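Local coordinates for protein 3'-5'-exonuclease (Saccharomyces cerevisiae, PDB 3E2V) that probably incises double-stranded DNA and trims it from the 3' end, as a magnesium-dependent nuclease of the TatD family, at residues N54-G59 against P198-M203; H85-H90 against Y142-Q147; G136-L141 against F181-K186. All coordinates share one frame; numbering follows the deposited sequence.

Interaction 1. Residues N54-G59 against P198-M203; sequences NALVTG and PLFLHM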
loop_
_atom_site.group_PDB
_atom_site.type_symbol
_atom_site.label_atom_id
_atom_site.label_comp_id
_atom_site.label_asym_id
_atom_site.label_seq_id
_atom_site.Cartn_x
_atom_site.Cartn_y
_atom_site.Cartn_z
ATOM N N ASN A 54 -0.479 -0.391 -14.641
ATOM C CA ASN A 54 0.649 -0.326 -13.712
ATOM C C ASN A 54 0.144 -0.787 -12.352
ATOM O O ASN A 54 -1.061 -0.684 -12.080
ATOM C CB ASN A 54 1.129 1.123 -13.520
ATOM C CG ASN A 54 1.919 1.672 -14.687
ATOM O OD1 ASN A 54 3.026 2.194 -14.490
ATOM N ND2 ASN A 54 1.363 1.607 -15.874
ATOM N N ALA A 55 1.048 -1.301 -11.510
ATOM C CA ALA A 55 0.677 -1.580 -10.124
ATOM C C ALA A 55 1.877 -1.381 -9.236
ATOM O O ALA A 55 3.019 -1.533 -9.673
ATOM C CB ALA A 55 0.127 -2.992 -9.972
ATOM N N LEU A 56 1.601 -1.020 -7.985
ATOM C CA LEU A 56 2.626 -0.871 -6.977
ATOM C C LEU A 56 2.550 -2.074 -6.041
ATOM O O LEU A 56 1.512 -2.296 -5.390
ATOM C CB LEU A 56 2.398 0.439 -6.207
ATOM C CG LEU A 56 3.443 0.808 -5.149
ATOM C CD1 LEU A 56 4.778 1.168 -5.814
ATOM C CD2 LEU A 56 2.934 2.006 -4.345
ATOM N N VAL A 57 3.636 -2.847 -5.990
ATOM C CA VAL A 57 3.718 -4.046 -5.152
ATOM C C VAL A 57 4.199 -3.641 -3.765
ATOM O O VAL A 57 5.219 -2.998 -3.634
ATOM C CB VAL A 57 4.673 -5.089 -5.791
ATOM C CG1 VAL A 57 4.860 -6.326 -4.910
ATOM C CG2 VAL A 57 4.142 -5.504 -7.158
ATOM N N THR A 58 3.419 -3.989 -2.745
ATOM C CA THR A 58 3.734 -3.576 -1.381
ATOM C C THR A 58 4.802 -4.431 -0.725
ATOM O O THR A 58 4.813 -5.667 -0.852
ATOM C CB THR A 58 2.525 -3.687 -0.473
ATOM O OG1 THR A 58 1.973 -4.994 -0.619
ATOM C CG2 THR A 58 1.489 -2.663 -0.826
ATOM N N GLY A 59 5.712 -3.759 -0.018
ATOM C CA GLY A 59 6.700 -4.410 0.859
ATOM C C GLY A 59 6.372 -4.026 2.297
ATOM O O GLY A 59 6.055 -2.851 2.558
ATOM N N PRO A 198 7.838 9.374 -2.825
ATOM C CA PRO A 198 6.554 9.455 -2.124
ATOM C C PRO A 198 6.501 8.412 -1.014
ATOM O O PRO A 198 7.130 7.342 -1.134
ATOM C CB PRO A 198 5.533 9.135 -3.227
ATOM C CG PRO A 198 6.292 8.270 -4.217
ATOM C CD PRO A 198 7.695 8.858 -4.206
ATOM N N LEU A 199 5.749 8.717 0.050
ATOM C CA LEU A 199 5.575 7.793 1.157
ATOM C C LEU A 199 4.270 7.031 1.019
ATOM O O LEU A 199 3.220 7.613 0.706
ATOM C CB LEU A 199 5.622 8.527 2.505
ATOM C CG LEU A 199 6.913 9.306 2.808
ATOM C CD1 LEU A 199 6.817 9.939 4.193
ATOM C CD2 LEU A 199 8.108 8.397 2.772
ATOM N N PHE A 200 4.352 5.733 1.275
ATOM C CA PHE A 200 3.214 4.837 1.237
ATOM C C PHE A 200 2.917 4.460 2.678
ATOM O O PHE A 200 3.641 3.669 3.294
ATOM C CB PHE A 200 3.564 3.629 0.347
ATOM C CG PHE A 200 2.400 2.735 0.040
ATOM C CD1 PHE A 200 1.485 3.070 -0.946
ATOM C CD2 PHE A 200 2.215 1.571 0.735
ATOM C CE1 PHE A 200 0.417 2.234 -1.231
ATOM C CE2 PHE A 200 1.127 0.730 0.459
ATOM C CZ PHE A 200 0.241 1.059 -0.534
ATOM N N LEU A 201 1.875 5.083 3.223
ATOM C CA LEU A 201 1.645 5.122 4.667
ATOM C C LEU A 201 0.466 4.256 5.065
ATOM O O LEU A 201 -0.554 4.206 4.378
ATOM C CB LEU A 201 1.417 6.570 5.080
ATOM C CG LEU A 201 2.556 7.557 4.830
ATOM C CD1 LEU A 201 2.057 9.003 4.842
ATOM C CD2 LEU A 201 3.736 7.331 5.779
ATOM N N HIS A 202 0.645 3.570 6.192
ATOM C CA HIS A 202 -0.379 2.714 6.802
ATOM C C HIS A 202 -0.909 3.411 8.056
ATOM O O HIS A 202 -0.146 3.859 8.917
ATOM C CB HIS A 202 0.223 1.339 7.132
ATOM C CG HIS A 202 -0.758 0.366 7.709
ATOM N ND1 HIS A 202 -1.473 -0.517 6.932
ATOM C CD2 HIS A 202 -1.130 0.130 8.989
ATOM C CE1 HIS A 202 -2.265 -1.240 7.706
ATOM N NE2 HIS A 202 -2.073 -0.869 8.959
ATOM N N MET A 203 -2.226 3.516 8.160
ATOM C CA MET A 203 -2.848 4.042 9.355
ATOM C C MET A 203 -4.120 3.240 9.608
ATOM O O MET A 203 -5.045 3.198 8.764
ATOM C CB MET A 203 -3.187 5.535 9.204
ATOM C CG MET A 203 -3.659 6.248 10.485
ATOM S SD MET A 203 -5.380 5.903 10.973
ATOM C CE MET A 203 -6.264 6.920 9.776
#
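Phe200 is the centre of this contact, with its ring reached by one methyl from each of two residues, Leu56 and Thr58. Leu56 CD2 lies 3.8 Å from Phe200 CD1, and this leucine and the phenylalanine run past each other in opposite directions. At the far end of the ring, in the conformer given here, one of two deposited, Thr58 CG2 comes to 3.6 Å from Phe200 CE2. Both methyls approach obliquely. Phe200 CG is anti to the backbone N (chi1 -171°), which carries the ring across the gap between strands; even the closest CA pair, Thr58 CA and Phe200 CA, is 8.8 Å apart, and no hydrogen bond joins the segments. Strands 52-57 and 199-204 are the second and fifth of eight parallel strands in the TIM barrel of the metallo-dependent hydrolases, so the contact lies inside the barrel. It borders the metal site: Phe200 stacks on the magnesium ligand His253, and the side chain of Thr58 comes within about 6 Å of the bound magnesium, nearest atoms. With an alanine here in place of Phe200, the methyls of Leu56 and Thr58 would probably face a gap and His253 would lose its stacking partner. Thr58 OG1 is hydrogen-bonded to Asn20 OD1.

Interaction 2. Residues H85-H90 against Y142-Q147; sequences HTIGVH and YDLMNQ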
loop_
_atom_site.group_PDB
_atom_site.type_symbol
_atom_site.label_atom_id
_atom_site.label_comp_id
_atom_site.label_asym_id
_atom_site.label_seq_id
_atom_site.Cartn_x
_atom_site.Cartn_y
_atom_site.Cartn_z
ATOM N N HIS A 85 7.530 -1.167 -6.898
ATOM C CA HIS A 85 7.353 -1.666 -5.534
ATOM C C HIS A 85 7.814 -0.675 -4.478
ATOM O O HIS A 85 8.499 0.330 -4.770
ATOM C CB HIS A 85 8.098 -2.986 -5.350
ATOM C CG HIS A 85 9.581 -2.811 -5.367
ATOM N ND1 HIS A 85 10.297 -2.516 -4.229
ATOM C CD2 HIS A 85 10.468 -2.793 -6.391
ATOM C CE1 HIS A 85 11.576 -2.387 -4.539
ATOM N NE2 HIS A 85 11.705 -2.558 -5.843
ATOM N N THR A 86 7.445 -0.983 -3.239
ATOM C CA THR A 86 7.883 -0.182 -2.107
ATOM C C THR A 86 8.991 -0.921 -1.359
ATOM O O THR A 86 9.263 -2.111 -1.619
ATOM C CB THR A 86 6.698 0.090 -1.117
ATOM O OG1 THR A 86 6.421 -1.100 -0.360
ATOM C CG2 THR A 86 5.430 0.492 -1.865
ATOM N N ILE A 87 9.636 -0.191 -0.439
ATOM C CA ILE A 87 10.557 -0.741 0.570
ATOM C C ILE A 87 10.273 -0.057 1.893
ATOM O O ILE A 87 10.236 1.168 1.972
ATOM C CB ILE A 87 12.029 -0.493 0.209
ATOM C CG1 ILE A 87 12.378 -1.154 -1.132
ATOM C CG2 ILE A 87 12.947 -0.993 1.351
ATOM C CD1 ILE A 87 13.800 -0.836 -1.622
ATOM N N GLY A 88 10.080 -0.856 2.927
ATOM C CA GLY A 88 9.767 -0.313 4.253
ATOM C C GLY A 88 9.353 -1.397 5.212
ATOM O O GLY A 88 9.187 -2.543 4.815
ATOM N N VAL A 89 9.212 -1.030 6.484
ATOM C CA VAL A 89 8.773 -1.980 7.521
ATOM C C VAL A 89 7.481 -1.493 8.164
ATOM O O VAL A 89 7.438 -0.408 8.737
ATOM C CB VAL A 89 9.853 -2.214 8.605
ATOM C CG1 VAL A 89 9.419 -3.289 9.589
ATOM C CG2 VAL A 89 11.157 -2.620 7.949
ATOM N N HIS A 90 6.439 -2.300 8.021
ATOM C CA HIS A 90 5.069 -2.011 8.448
ATOM C C HIS A 90 4.995 -2.165 9.968
ATOM O O HIS A 90 5.792 -2.896 10.553
ATOM C CB HIS A 90 4.231 -3.067 7.712
ATOM C CG HIS A 90 2.758 -3.040 7.939
ATOM N ND1 HIS A 90 2.169 -3.402 9.128
ATOM C CD2 HIS A 90 1.744 -2.850 7.064
ATOM C CE1 HIS A 90 0.854 -3.374 8.999
ATOM N NE2 HIS A 90 0.571 -3.060 7.748
ATOM N N TYR A 142 18.319 1.501 5.270
ATOM C CA TYR A 142 18.815 2.652 4.502
ATOM C C TYR A 142 19.669 2.205 3.326
ATOM O O TYR A 142 19.480 2.650 2.178
ATOM C CB TYR A 142 19.637 3.546 5.439
ATOM C CG TYR A 142 20.180 4.818 4.820
ATOM C CD1 TYR A 142 19.324 5.758 4.243
ATOM C CD2 TYR A 142 21.538 5.096 4.842
ATOM C CE1 TYR A 142 19.800 6.940 3.692
ATOM C CE2 TYR A 142 22.029 6.282 4.294
ATOM C CZ TYR A 142 21.150 7.198 3.727
ATOM O OH TYR A 142 21.618 8.376 3.179
ATOM N N ASP A 143 20.601 1.302 3.617
ATOM C CA ASP A 143 21.484 0.779 2.570
ATOM C C ASP A 143 20.704 0.109 1.437
ATOM O O ASP A 143 20.996 0.333 0.261
ATOM C CB ASP A 143 22.498 -0.195 3.160
ATOM C CG ASP A 143 23.612 0.505 3.947
ATOM O OD1 ASP A 143 23.736 1.758 3.899
ATOM O OD2 ASP A 143 24.351 -0.226 4.645
ATOM N N LEU A 144 19.693 -0.682 1.789
ATOM C CA LEU A 144 18.832 -1.316 0.794
ATOM C C LEU A 144 18.109 -0.299 -0.087
ATOM O O LEU A 144 18.095 -0.410 -1.314
ATOM C CB LEU A 144 17.809 -2.225 1.474
ATOM C CG LEU A 144 16.878 -2.997 0.538
ATOM C CD1 LEU A 144 17.690 -3.932 -0.348
ATOM C CD2 LEU A 144 15.870 -3.791 1.369
ATOM N N MET A 145 17.496 0.699 0.547
ATOM C CA MET A 145 16.824 1.769 -0.183
ATOM C C MET A 145 17.785 2.465 -1.144
ATOM O O MET A 145 17.453 2.663 -2.304
ATOM C CB MET A 145 16.214 2.788 0.793
ATOM C CG MET A 145 15.066 2.256 1.621
ATOM S SD MET A 145 14.384 3.576 2.736
ATOM C CE MET A 145 13.058 2.629 3.560
ATOM N N ASN A 146 18.981 2.810 -0.672
ATOM C CA ASN A 146 19.954 3.454 -1.542
ATOM C C ASN A 146 20.402 2.581 -2.706
ATOM O O ASN A 146 20.483 3.065 -3.829
ATOM C CB ASN A 146 21.153 3.937 -0.740
ATOM C CG ASN A 146 20.824 5.119 0.098
ATOM O OD1 ASN A 146 19.981 5.945 -0.269
ATOM N ND2 ASN A 146 21.491 5.227 1.235
ATOM N N GLN A 147 20.680 1.307 -2.431
ATOM C CA GLN A 147 21.066 0.350 -3.476
ATOM C C GLN A 147 19.990 0.306 -4.557
ATOM O O GLN A 147 20.281 0.360 -5.753
ATOM C CB GLN A 147 21.270 -1.056 -2.889
ATOM C CG GLN A 147 21.399 -2.170 -3.964
ATOM C CD GLN A 147 21.219 -3.606 -3.447
ATOM O OE1 GLN A 147 20.168 -3.982 -2.902
ATOM N NE2 GLN A 147 22.249 -4.431 -3.661
#
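Ile87 and Met145 make the closest backbone approach here, their CA atoms 6.8 Å apart, and the side chain of Ile87 reaches Leu144 as well. Followed from its start, the segment 85-90 first sets up a local brace. The bond from His85 ND1 to Thr86 O (2.8 Å) is nearly straight, at 176°; the oxygen lies in the plane of the imidazole, while ND1 stands well above the carbonyl plane. Thr86 OG1 is hydrogen-bonded to Gly160 O of strand 156-165 and to Gly59 N, just past the end of strand 52-57. Next comes Ile87, the last strand residue, whose CB points at helix 132-149 while its CG1 lies at the edge of the His85 ring. With chi1 -60° setting CG1 anti to the carbonyl carbon, CG2 falls anti to the backbone N, and that methyl projects between two helix residues: it is 3.9 Å from Met145 CG and 4.0 Å from Leu144 CD2. The methionine chain is extended beyond CG, so it slides alongside Ile87 in the reverse direction until Met145 CE rests 3.6 Å from Ile87 O. Gly88 then takes the chain off the strand, its CA 4.5 Å from the same methyl. This is a barrel strand packed against a surrounding helix of the TIM barrel, with Met145 also touching Ile159 of the following strand. Since no hydrogen bond crosses between the segments, strand and helix are held by shape and apolar burial: Leu144 touches Ile87 CG2, and the flexible methionine carries its methyl on to the backbone at Ile87 and Gly88.

Interaction 3. Residues G136-L141 against F181-K186; sequences GKLKEL and FEEQLK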
loop_
_atom_site.group_PDB
_atom_site.type_symbol
_atom_site.label_atom_id
_atom_site.label_comp_id
_atom_site.label_asym_id
_atom_site.label_seq_id
_atom_site.Cartn_x
_atom_site.Cartn_y
_atom_site.Cartn_z
ATOM N N GLY A 136 21.884 -1.116 13.704
ATOM C CA GLY A 136 22.329 -1.916 12.559
ATOM C C GLY A 136 21.219 -2.243 11.576
ATOM O O GLY A 136 21.440 -2.252 10.362
ATOM N N LYS A 137 20.031 -2.519 12.102
ATOM C CA LYS A 137 18.901 -2.834 11.232
ATOM C C LYS A 137 18.436 -1.614 10.448
ATOM O O LYS A 137 18.064 -1.719 9.278
ATOM C CB LYS A 137 17.738 -3.452 12.018
ATOM C CG LYS A 137 18.060 -4.847 12.591
ATOM C CD LYS A 137 18.485 -5.843 11.513
ATOM C CE LYS A 137 17.292 -6.402 10.751
ATOM N NZ LYS A 137 17.743 -7.443 9.767
ATOM N N LEU A 138 18.457 -0.451 11.091
ATOM C CA LEU A 138 18.113 0.771 10.384
ATOM C C LEU A 138 19.133 1.091 9.291
ATOM O O LEU A 138 18.769 1.501 8.183
ATOM C CB LEU A 138 17.986 1.930 11.381
ATOM C CG LEU A 138 16.687 1.924 12.193
ATOM C CD1 LEU A 138 16.856 2.802 13.426
ATOM C CD2 LEU A 138 15.492 2.400 11.345
ATOM N N LYS A 139 20.412 0.862 9.590
ATOM C CA LYS A 139 21.451 0.987 8.563
ATOM C C LYS A 139 21.210 0.044 7.376
ATOM O O LYS A 139 21.333 0.438 6.221
ATOM C CB LYS A 139 22.823 0.694 9.179
ATOM C CG LYS A 139 23.942 0.799 8.180
ATOM C CD LYS A 139 25.301 0.772 8.875
ATOM C CE LYS A 139 26.394 1.223 7.919
ATOM N NZ LYS A 139 26.492 0.286 6.773
ATOM N N GLU A 140 20.869 -1.205 7.677
ATOM C CA GLU A 140 20.601 -2.201 6.649
ATOM C C GLU A 140 19.457 -1.726 5.738
ATOM O O GLU A 140 19.543 -1.825 4.514
ATOM C CB GLU A 140 20.260 -3.540 7.295
ATOM C CG GLU A 140 19.904 -4.626 6.288
ATOM C CD GLU A 140 19.424 -5.911 6.935
ATOM O OE1 GLU A 140 19.591 -6.067 8.168
ATOM O OE2 GLU A 140 18.889 -6.777 6.200
ATOM N N LEU A 141 18.410 -1.180 6.351
ATOM C CA LEU A 141 17.266 -0.681 5.598
ATOM C C LEU A 141 17.606 0.518 4.708
ATOM O O LEU A 141 17.251 0.543 3.528
ATOM C CB LEU A 141 16.135 -0.338 6.576
ATOM C CG LEU A 141 14.844 0.180 5.948
ATOM C CD1 LEU A 141 14.226 -0.849 5.005
ATOM C CD2 LEU A 141 13.874 0.533 7.057
ATOM N N PHE A 181 8.282 3.855 13.196
ATOM C CA PHE A 181 7.671 4.708 12.160
ATOM C C PHE A 181 8.523 5.976 12.017
ATOM O O PHE A 181 8.927 6.358 10.905
ATOM C CB PHE A 181 6.225 5.025 12.550
ATOM C CG PHE A 181 5.489 5.957 11.610
ATOM C CD1 PHE A 181 5.718 5.960 10.225
ATOM C CD2 PHE A 181 4.489 6.768 12.119
ATOM C CE1 PHE A 181 4.982 6.817 9.389
ATOM C CE2 PHE A 181 3.747 7.610 11.309
ATOM C CZ PHE A 181 3.978 7.642 9.944
ATOM N N GLU A 182 8.802 6.623 13.147
ATOM C CA GLU A 182 9.550 7.866 13.105
ATOM C C GLU A 182 10.979 7.695 12.589
ATOM O O GLU A 182 11.432 8.506 11.785
ATOM C CB GLU A 182 9.548 8.554 14.471
ATOM C CG GLU A 182 10.340 9.861 14.465
ATOM C CD GLU A 182 10.074 10.713 15.682
ATOM O OE1 GLU A 182 9.016 10.552 16.326
ATOM O OE2 GLU A 182 10.941 11.556 15.987
ATOM N N GLU A 183 11.679 6.639 13.003
ATOM C CA GLU A 183 13.043 6.432 12.505
ATOM C C GLU A 183 13.062 6.178 10.989
ATOM O O GLU A 183 13.964 6.640 10.281
ATOM C CB GLU A 183 13.776 5.300 13.255
ATOM C CG GLU A 183 14.036 5.625 14.729
ATOM C CD GLU A 183 14.842 6.925 14.925
ATOM O OE1 GLU A 183 15.930 7.079 14.307
ATOM O OE2 GLU A 183 14.381 7.798 15.702
ATOM N N GLN A 184 12.059 5.455 10.491
ATOM C CA GLN A 184 11.947 5.275 9.041
ATOM C C GLN A 184 11.612 6.564 8.311
ATOM O O GLN A 184 12.099 6.801 7.207
ATOM C CB GLN A 184 10.947 4.157 8.715
ATOM C CG GLN A 184 11.499 2.769 9.087
ATOM C CD GLN A 184 10.519 1.672 8.742
ATOM O OE1 GLN A 184 10.579 1.109 7.647
ATOM N NE2 GLN A 184 9.569 1.401 9.647
ATOM N N LEU A 185 10.787 7.414 8.922
ATOM C CA LEU A 185 10.568 8.724 8.335
ATOM C C LEU A 185 11.880 9.499 8.252
ATOM O O LEU A 185 12.140 10.170 7.265
ATOM C CB LEU A 185 9.507 9.513 9.103
ATOM C CG LEU A 185 8.079 8.981 8.964
ATOM C CD1 LEU A 185 7.195 9.719 9.943
ATOM C CD2 LEU A 185 7.555 9.116 7.517
ATOM N N LYS A 186 12.704 9.390 9.286
ATOM C CA LYS A 186 13.991 10.088 9.254
ATOM C C LYS A 186 14.868 9.565 8.117
ATOM O O LYS A 186 15.447 10.333 7.351
ATOM C CB LYS A 186 14.717 9.937 10.582
ATOM C CG LYS A 186 14.114 10.724 11.737
ATOM C CD LYS A 186 14.866 10.387 13.023
ATOM C CE LYS A 186 14.246 11.068 14.235
ATOM N NZ LYS A 186 14.907 10.574 15.502
#
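Helical segments 136-141 and 181-186, which meet through Leu138 and Leu141 on one and Glu183 and Gln184 on the other, come nearest at Leu138 CA and Gln184 CA, 7.8 Å apart. Each keeps regular i to i+4 backbone bonds, for example Leu141 N to Lys137 O at 3.0 Å, and none crosses to the other helix. Leu138 and Glu183 meet at about a right angle. The leucine straddles the base of the glutamate, Leu138 CD2 being 3.9 Å from Glu183 CB and Leu138 CD1 4.0 Å from the same atom, so the apolar part of the acid does the packing. A bend at chi2 (-57°) sets its carboxylate within reach of Lys186, one turn further on in the same helix, where Lys186 NZ meets Glu183 OE2 at 2.8 Å on the syn side in a salt bridge; Lys186 also pairs with Asp223. One turn on, Leu141 lies across Gln184, likewise near a right angle. Leu141 CD2 touches Gln184 OE1 at 3.4 Å and Gln184 CG at 3.8 Å. The glutamine chain, extended beyond CG, carries its amide past the leucine to two backbone partners: OE1 accepts from Val89 N and NE2 bonds to Phe180 O. Each end of this buried amide thus has a hydrogen-bond partner, and its rotation is probably fixed. Helices 132-149 and 174-187 flank strand 156-165 in sequence, and their side-by-side packing is that of successive outer helices in a TIM barrel, here in the TatD-type hydrolase family.

In the fold
Distance from the chain's centre orders the three contacts: interaction 1 lies about 3 Å from it, centre to centre, interaction 2 about 14 Å and interaction 3 about 19 Å. Strand meets strand inside the barrel, then strand meets helix, then helix meets helix, and almost all touching residues are buried. Interactions 1 and 2 share the sheet, where Val57 O lies 3.0 Å from Thr86 N in a probable hydrogen bond. Interactions 2 and 3 share helix 132-149, with Ile87 CG2 3.9 Å from Leu141 CD1. Only interaction 1 borders the bound magnesium; interaction 3, farthest out, is where charged and amide side chains take part in the packing, through Glu183 and Gln184.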